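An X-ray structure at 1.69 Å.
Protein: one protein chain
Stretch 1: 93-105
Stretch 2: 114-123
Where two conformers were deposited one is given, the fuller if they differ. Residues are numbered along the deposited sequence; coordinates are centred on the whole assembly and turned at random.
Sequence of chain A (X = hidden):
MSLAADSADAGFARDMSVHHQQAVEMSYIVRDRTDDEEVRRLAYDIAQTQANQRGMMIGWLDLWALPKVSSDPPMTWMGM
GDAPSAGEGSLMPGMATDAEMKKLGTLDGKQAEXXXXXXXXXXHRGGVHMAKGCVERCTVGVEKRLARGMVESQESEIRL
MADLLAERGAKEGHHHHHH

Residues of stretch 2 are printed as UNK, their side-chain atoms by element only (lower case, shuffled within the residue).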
ATOM      1  N   PRO A  93      -2.497  17.590 -12.239  1.00 16.98           N
ATOM      2  CA  PRO A  93      -1.554  18.463 -11.533  1.00 16.44           C
ATOM      3  C   PRO A  93      -0.452  17.676 -10.776  1.00 15.59           C
ATOM      4  O   PRO A  93      -0.764  16.764 -10.010  1.00 14.61           O
ATOM      5  CB  PRO A  93      -2.460  19.227 -10.545  1.00 16.69           C
ATOM      6  CG  PRO A  93      -3.799  19.266 -11.216  1.00 17.39           C
ATOM      7  CD  PRO A  93      -3.907  17.992 -12.006  1.00 17.82           C
ATOM      8  N   GLY A  94       0.812  18.025 -11.017  1.00 14.35           N
ATOM      9  CA  GLY A  94       1.940  17.446 -10.280  1.00 14.20           C
ATOM     10  C   GLY A  94       2.395  16.057 -10.699  1.00 14.11           C
ATOM     11  O   GLY A  94       3.421  15.568 -10.198  1.00 13.10           O
HETATM   12  N   MSE A  95       1.652  15.420 -11.617  1.00 14.02           N
HETATM   13  CA  MSE A  95       2.050  14.098 -12.132  1.00 14.04           C
HETATM   14  C   MSE A  95       3.400  14.183 -12.828  1.00 13.90           C
HETATM   15  O   MSE A  95       3.661  15.125 -13.595  1.00 14.72           O
HETATM   16  CB  MSE A  95       1.035  13.514 -13.126  1.00 14.43           C
HETATM   17  CG  MSE A  95      -0.265  13.085 -12.533  1.00 17.01           C
HETATM   18 SE   MSE A  95      -0.000  11.491 -11.448  1.00 21.53          SE
HETATM   19  CE  MSE A  95       0.346  10.120 -12.725  1.00 18.70           C
ATOM     20  N   ALA A  96       4.265  13.215 -12.554  1.00 12.89           N
ATOM     21  CA  ALA A  96       5.557  13.132 -13.258  1.00 12.84           C
ATOM     22  C   ALA A  96       5.363  12.543 -14.656  1.00 12.84           C
ATOM     23  O   ALA A  96       4.493  11.701 -14.881  1.00 12.89           O
ATOM     24  CB  ALA A  96       6.577  12.296 -12.448  1.00 12.05           C
ATOM     25  N   THR A  97       6.161  13.010 -15.613  1.00 12.78           N
ATOM     26  CA  THR A  97       6.090  12.432 -16.959  1.00 12.01           C
ATOM     27  C   THR A  97       6.817  11.078 -17.004  1.00 12.57           C
ATOM     28  O   THR A  97       7.667  10.769 -16.152  1.00 12.69           O
ATOM     29  CB  THR A  97       6.765  13.355 -17.981  1.00 12.53           C
ATOM     30  OG1 THR A  97       8.187  13.325 -17.754  1.00 11.31           O
ATOM     31  CG2 THR A  97       6.215  14.775 -17.846  1.00 12.44           C
ATOM     32  N   ASP A  98       6.504  10.278 -18.027  1.00 12.71           N
ATOM     33  CA  ASP A  98       7.219   9.025 -18.236  1.00 12.70           C
ATOM     34  C   ASP A  98       8.726   9.237 -18.298  1.00 12.55           C
ATOM     35  O   ASP A  98       9.485   8.422 -17.772  1.00 12.10           O
ATOM     36  CB  ASP A  98       6.727   8.325 -19.507  1.00 13.60           C
ATOM     37  CG  ASP A  98       5.295   7.812 -19.377  1.00 15.15           C
ATOM     38  OD1 ASP A  98       4.858   7.507 -18.243  1.00 19.16           O
ATOM     39  OD2 ASP A  98       4.603   7.736 -20.409  1.00 18.59           O
ATOM     40  N   ALA A  99       9.156  10.333 -18.940  1.00 12.57           N
ATOM     41  CA  ALA A  99      10.597  10.618 -19.088  1.00 11.95           C
ATOM     42  C   ALA A  99      11.242  10.926 -17.727  1.00 11.58           C
ATOM     43  O   ALA A  99      12.391  10.562 -17.470  1.00 10.78           O
ATOM     44  CB  ALA A  99      10.828  11.790 -20.068  1.00 12.94           C
ATOM     45  N   GLU A 100      10.491  11.624 -16.880  1.00 11.33           N
ATOM     46  CA  GLU A 100      10.954  11.937 -15.512  1.00 11.99           C
ATOM     47  C   GLU A 100      11.094  10.656 -14.684  1.00 12.03           C
ATOM     48  O   GLU A 100      12.067  10.468 -13.938  1.00 11.37           O
ATOM     49  CB  GLU A 100       9.968  12.909 -14.844  1.00 11.72           C
ATOM     50  CG  GLU A 100      10.163  14.349 -15.353  1.00 12.57           C
ATOM     51  CD  GLU A 100       9.108  15.327 -14.855  1.00 14.31           C
ATOM     52  OE1 GLU A 100       7.986  14.913 -14.497  1.00 13.35           O
ATOM     53  OE2 GLU A 100       9.413  16.537 -14.854  1.00 16.72           O
HETATM   54  N   MSE A 101      10.111   9.766 -14.805  1.00 11.45           N
HETATM   55  CA  MSE A 101      10.166   8.475 -14.091  1.00 12.76           C
HETATM   56  C   MSE A 101      11.355   7.632 -14.563  1.00 12.51           C
HETATM   57  O   MSE A 101      12.044   7.018 -13.754  1.00 12.92           O
HETATM   58  CB  MSE A 101       8.858   7.698 -14.251  1.00 12.45           C
HETATM   59  CG  MSE A 101       7.641   8.411 -13.691  1.00 13.42           C
HETATM   60 SE   MSE A 101       7.714   8.610 -11.728  1.00 15.24          SE
HETATM   61  CE  MSE A 101       7.263   6.749 -11.253  1.00 16.29           C
ATOM     62  N   LYS A 102      11.595   7.616 -15.869  1.00 13.65           N
ATOM     63  CA  LYS A 102      12.750   6.926 -16.426  1.00 14.55           C
ATOM     64  C   LYS A 102      14.059   7.524 -15.891  1.00 13.47           C
ATOM     65  O   LYS A 102      14.955   6.780 -15.470  1.00 13.52           O
ATOM     66  CB  LYS A 102      12.726   6.985 -17.952  1.00 14.56           C
ATOM     67  CG  LYS A 102      13.956   6.338 -18.603  1.00 17.49           C
ATOM     68  CD  LYS A 102      13.954   6.521 -20.118  1.00 18.48           C
ATOM     69  CE  LYS A 102      15.032   5.654 -20.744  1.00 24.66           C
ATOM     70  NZ  LYS A 102      16.370   6.223 -20.454  1.00 28.59           N
ATOM     71  N   LYS A 103      14.156   8.857 -15.902  1.00 13.10           N
ATOM     72  CA  LYS A 103      15.369   9.542 -15.472  1.00 13.12           C
ATOM     73  C   LYS A 103      15.675   9.170 -14.031  1.00 12.58           C
ATOM     74  O   LYS A 103      16.814   8.832 -13.706  1.00 13.11           O
ATOM     75  CB  LYS A 103      15.249  11.064 -15.626  1.00 13.79           C
ATOM     76  CG  LYS A 103      16.502  11.802 -15.227  1.00 15.84           C
ATOM     77  CD  LYS A 103      16.352  13.290 -15.481  1.00 20.71           C
ATOM     78  CE  LYS A 103      17.208  14.106 -14.513  1.00 25.32           C
ATOM     79  NZ  LYS A 103      18.662  13.968 -14.763  1.00 30.18           N
ATOM     80  N   LEU A 104      14.649   9.195 -13.176  1.00 12.13           N
ATOM     81  CA  LEU A 104      14.827   8.864 -11.757  1.00 12.47           C
ATOM     82  C   LEU A 104      15.520   7.512 -11.578  1.00 13.09           C
ATOM     83  O   LEU A 104      16.444   7.373 -10.761  1.00 12.60           O
ATOM     84  CB  LEU A 104      13.470   8.859 -11.015  1.00 12.41           C
ATOM     85  CG  LEU A 104      13.526   8.525  -9.518  1.00 12.98           C
ATOM     86  CD1 LEU A 104      14.359   9.543  -8.744  1.00 12.84           C
ATOM     87  CD2 LEU A 104      12.116   8.458  -8.964  1.00 13.14           C
ATOM     88  N   GLY A 105      15.061   6.539 -12.363  1.00 12.99           N
ATOM     89  CA  GLY A 105      15.573   5.184 -12.342  1.00 14.20           C
ATOM     90  C   GLY A 105      17.005   5.033 -12.818  1.00 15.38           C
ATOM     91  O   GLY A 105      17.618   3.984 -12.564  1.00 16.41           O
ATOM     92  N   UNK A 114      18.016  13.953  -4.752  1.00 10.21           N
ATOM     93  CA  UNK A 114      17.598  15.304  -5.142  1.00 10.06           C
ATOM     94  C   UNK A 114      16.462  15.233  -6.157  1.00  9.77           C
ATOM     95  O   UNK A 114      15.449  15.933  -6.034  1.00  9.32           O
ATOM     96  c   UNK A 114      19.765  16.438  -4.523  1.00 10.38           C
ATOM     97  c   UNK A 114      18.379  17.349  -6.460  1.00 11.20           C
ATOM     98  c   UNK A 114      18.814  16.086  -5.698  1.00 10.22           C
ATOM     99  N   UNK A 115      16.627  14.384  -7.152  1.00 10.38           N
ATOM    100  CA  UNK A 115      15.641  14.310  -8.241  1.00 10.35           C
ATOM    101  C   UNK A 115      14.295  13.815  -7.715  1.00 10.15           C
ATOM    102  O   UNK A 115      13.256  14.357  -8.075  1.00  9.95           O
ATOM    103  c   UNK A 115      13.913  12.978 -12.445  1.00 13.84           C
ATOM    104  c   UNK A 115      14.027  14.219 -13.060  1.00 16.66           C
ATOM    105  c   UNK A 115      15.500  14.947 -11.307  1.00 15.63           C
ATOM    106  c   UNK A 115      15.395  13.700 -10.676  1.00 11.94           C
ATOM    107  c   UNK A 115      16.144  13.432  -9.379  1.00 11.42           C
ATOM    108  c   UNK A 115      14.601  12.728 -11.266  1.00 12.74           C
ATOM    109  o   UNK A 115      13.351  14.502 -14.233  1.00 17.39           O
ATOM    110  c   UNK A 115      14.818  15.209 -12.496  1.00 17.21           C
ATOM    111  N   UNK A 116      14.335  12.828  -6.821  1.00  9.78           N
ATOM    112  CA  UNK A 116      13.138  12.317  -6.140  1.00  9.44           C
ATOM    113  C   UNK A 116      12.451  13.425  -5.338  1.00  9.67           C
ATOM    114  O   UNK A 116      11.234  13.612  -5.425  1.00 10.09           O
ATOM    115  c   UNK A 116      12.439  10.697  -4.307  1.00  8.28           C
ATOM    116  o   UNK A 116       9.374   9.408  -1.784  1.00  9.93           O
ATOM    117  c   UNK A 116      11.386  10.660  -2.107  1.00  8.54           C
ATOM    118  c   UNK A 116      13.542  11.168  -5.209  1.00  9.59           C
ATOM    119  c   UNK A 116      10.378   9.442  -3.960  1.00 10.25           C
ATOM    120  c   UNK A 116      11.400   9.881  -4.796  1.00 10.12           C
ATOM    121  c   UNK A 116      10.368   9.845  -2.610  1.00  9.67           C
ATOM    122  c   UNK A 116      12.406  11.085  -2.950  1.00  9.68           C
ATOM    123  N   UNK A 117      13.235  14.143  -4.540  1.00  8.56           N
ATOM    124  CA  UNK A 117      12.705  15.242  -3.747  1.00  8.88           C
ATOM    125  C   UNK A 117      12.077  16.337  -4.611  1.00  9.69           C
ATOM    126  O   UNK A 117      11.061  16.905  -4.247  1.00  9.81           O
ATOM    127  c   UNK A 117      13.154  14.691  -0.604  1.00  8.99           C
ATOM    128  c   UNK A 117      14.221  14.842  -1.708  1.00  7.70           C
ATOM    129  c   UNK A 117      13.779  15.807  -2.819  1.00  8.56           C
ATOM    130  c   UNK A 117      15.547  15.324  -1.147  1.00  9.01           C
ATOM    131  N   UNK A 118      12.682  16.614  -5.760  1.00  9.58           N
ATOM    132  CA  UNK A 118      12.132  17.621  -6.682  1.00 10.29           C
ATOM    133  C   UNK A 118      10.819  17.143  -7.304  1.00 10.45           C
ATOM    134  O   UNK A 118       9.820  17.883  -7.308  1.00 10.56           O
ATOM    135  c   UNK A 118      14.318  18.773  -7.237  1.00 10.94           C
ATOM    136  c   UNK A 118      13.149  17.935  -7.764  1.00 10.48           C
ATOM    137  n   UNK A 118      16.269  19.914  -8.135  1.00 14.08           N
ATOM    138  o   UNK A 118      15.619  17.996  -9.095  1.00 14.64           O
ATOM    139  c   UNK A 118      15.461  18.861  -8.244  1.00 14.41           C
ATOM    140  N   UNK A 119      10.825  15.907  -7.810  1.00 10.03           N
ATOM    141  CA  UNK A 119       9.606  15.326  -8.381  1.00  9.74           C
ATOM    142  C   UNK A 119       8.482  15.223  -7.351  1.00  9.48           C
ATOM    143  O   UNK A 119       7.329  15.537  -7.649  1.00  9.04           O
ATOM    144  c   UNK A 119       9.864  13.948  -8.963  1.00  9.58           C
ATOM    145  c   UNK A 119      10.118  14.610 -11.425  1.00 12.23           C
ATOM    146  c   UNK A 119      10.726  13.838 -10.221  1.00  8.88           C
ATOM    147  c   UNK A 119      10.942  12.363 -10.569  1.00 11.13           C
ATOM    148  N   UNK A 120       8.809  14.800  -6.135  1.00  9.25           N
ATOM    149  CA  UNK A 120       7.777  14.592  -5.127  0.70  9.36           C
ATOM    150  C   UNK A 120       7.240  15.945  -4.620  1.00  9.53           C
ATOM    151  O   UNK A 120       6.062  16.063  -4.280  1.00  9.73           O
ATOM    152 se   UNK A 120       5.842  12.127  -3.798  0.70 14.72          SE
ATOM    153  c   UNK A 120       8.306  13.721  -3.985  0.70  9.10           C
ATOM    154  c   UNK A 120       7.235  13.278  -3.007  0.70 11.93           C
ATOM    155  c   UNK A 120       6.811  10.434  -3.732  0.70 16.29           C
ATOM    156  N   UNK A 121       8.098  16.962  -4.581  1.00  9.86           N
ATOM    157  CA  UNK A 121       7.635  18.295  -4.207  1.00 10.68           C
ATOM    158  C   UNK A 121       6.536  18.759  -5.188  1.00 10.99           C
ATOM    159  O   UNK A 121       5.429  19.184  -4.778  1.00 10.55           O
ATOM    160  c   UNK A 121       8.814  19.314  -4.095  1.00 10.53           C
ATOM    161  o   UNK A 121       9.620  18.969  -2.962  1.00 10.98           O
ATOM    162  c   UNK A 121       8.298  20.745  -3.925  1.00 12.61           C
ATOM    163  N   UNK A 122       6.818  18.619  -6.478  1.00 10.96           N
ATOM    164  CA  UNK A 122       5.845  18.975  -7.503  0.50 11.94           C
ATOM    165  C   UNK A 122       4.586  18.102  -7.404  1.00 11.71           C
ATOM    166  O   UNK A 122       3.455  18.588  -7.545  1.00 11.25           O
ATOM    167  c   UNK A 122       5.063  20.660 -10.010  0.50 15.40           C
ATOM    168  c   UNK A 122       5.587  19.229 -10.038  0.50 12.79           C
ATOM    169  o   UNK A 122       4.218  20.953 -10.872  0.50 16.71           O
ATOM    170  c   UNK A 122       6.491  18.867  -8.876  0.50 12.10           C
ATOM    171  o   UNK A 122       5.471  21.488  -9.151  0.50 15.72           O
ATOM    172  N   UNK A 123       4.808  16.818  -7.157  1.00 11.64           N
ATOM    173  CA  UNK A 123       3.732  15.844  -7.027  1.00 11.15           C
ATOM    174  C   UNK A 123       2.799  16.226  -5.869  1.00 11.19           C
ATOM    175  O   UNK A 123       1.581  16.255  -6.041  1.00 11.15           O
ATOM    176  n   UNK A 123       2.609  12.666  -6.380  1.00 14.02           N
ATOM    177  c   UNK A 123       3.434  13.345  -7.249  1.00 11.12           C
ATOM    178  c   UNK A 123       3.249  12.779  -8.460  1.00 14.49           C
ATOM    179  c   UNK A 123       4.328  14.462  -6.816  1.00 10.83           C
ATOM    180  n   UNK A 123       2.323  11.777  -8.303  1.00 15.55           N
ATOM    181  c   UNK A 123       1.958  11.724  -7.038  1.00 10.14           C
TER
HETATM  182  O   HOH W   1       6.253  15.250 -10.292  1.00 11.95           O
HETATM  183  O   HOH W   2      12.001  17.266 -13.758  1.00 29.43           O

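Position 114 carries three side-chain carbons, one bonded to CA and bearing the other two. This beta-branched, wholly aliphatic group is Val 114, and it lies out of reach of stretch 1.

At position 115 a single carbon leads to a six-carbon ring bearing one oxygen. The ring lies against the 98-105 helix, with the methylene CE of Lys 103 over one face and the backbone O of Glu 100 at its edge. A phenol identifies Tyr 115. Its CB points toward stretch 1, and CE of Lys 103 sits 3.3 Å from CE1 of Tyr 115 in a CH-pi contact. The ammonium follows as a cation-pi partner, with NZ of Lys 103 4.9 Å from the centroid of the Tyr 115 ring. OH of Tyr 115 comes within 3.4 Å of CG of Glu 100.

Position 116 has the same composition, one carbon and then a six-carbon ring with one oxygen, but leaves its helix sideways and meets stretch 1 through Leu 104 alone. It is Tyr 116. CD1 of Leu 104 packs 4.0 Å from CB of Tyr 116, while the hydroxyl is hydrogen-bonded elsewhere in the structure.

Position 117 shows four carbons forked at the second, the pattern of Leu 117. Position 118 has a chain of three carbons, the third carrying one oxygen and one nitrogen; this amide is Gln 118. Neither touches stretch 1.

Position 119 again has four carbons forked at the second; its CA-to-CB bond points toward stretch 1, and the side chain touches Ala 96, Glu 100 and Leu 104. It is Leu 119. Its CD2 approaches CD of Glu 100 at 3.6 Å, and its CD1 lies 4.3 Å from CB of Leu 104.

An unbranched chain of two carbons, selenium and a carbon, with no contact to stretch 1, marks position 120 as selenomethionine, Met 120, whose CA-to-CB bond points away. At position 121 one carbon carries an oxygen and a carbon, and nothing on stretch 1 is touched: Thr 121, whose OG1 donates to O of Leu 117 at 2.8 Å within its own helix.

Position 122 has three carbons, the third carrying two oxygens, and its backbone O lies 3.3 Å from CA of Gly 94; it is Glu 122. Position 123 has one carbon and a five-membered ring of three carbons and two nitrogens, an imidazole; it meets Gly 94, Met 95 and Ala 96, with N of Ala 96 at the ring edge. This is His 123, whose NE2 is 3.9 Å from SE of Met 95.

The two helices run nearly antiparallel, at 154°, without a direct hydrogen bond between the stretches. Side-chain packing around Tyr 115 and Leu 119 joins them, and Thr 97 caps the first helix by accepting from N of Glu 100 through OG1 (3.0 Å). At the end near this cap, far from Tyr 115, the backbones close up: O of Gly 94 is 3.2 Å from CA of His 123, and a CB on Gly 94 would clash with O of Glu 122. The hydrogen-bonded links between the stretches run through water, one molecule donating to O of Gly 94 and O of Leu 119, another joining OE2 of Glu 100 to OH of Tyr 115.

Stretch 2, residues 114-123: VYYLQLMTEH
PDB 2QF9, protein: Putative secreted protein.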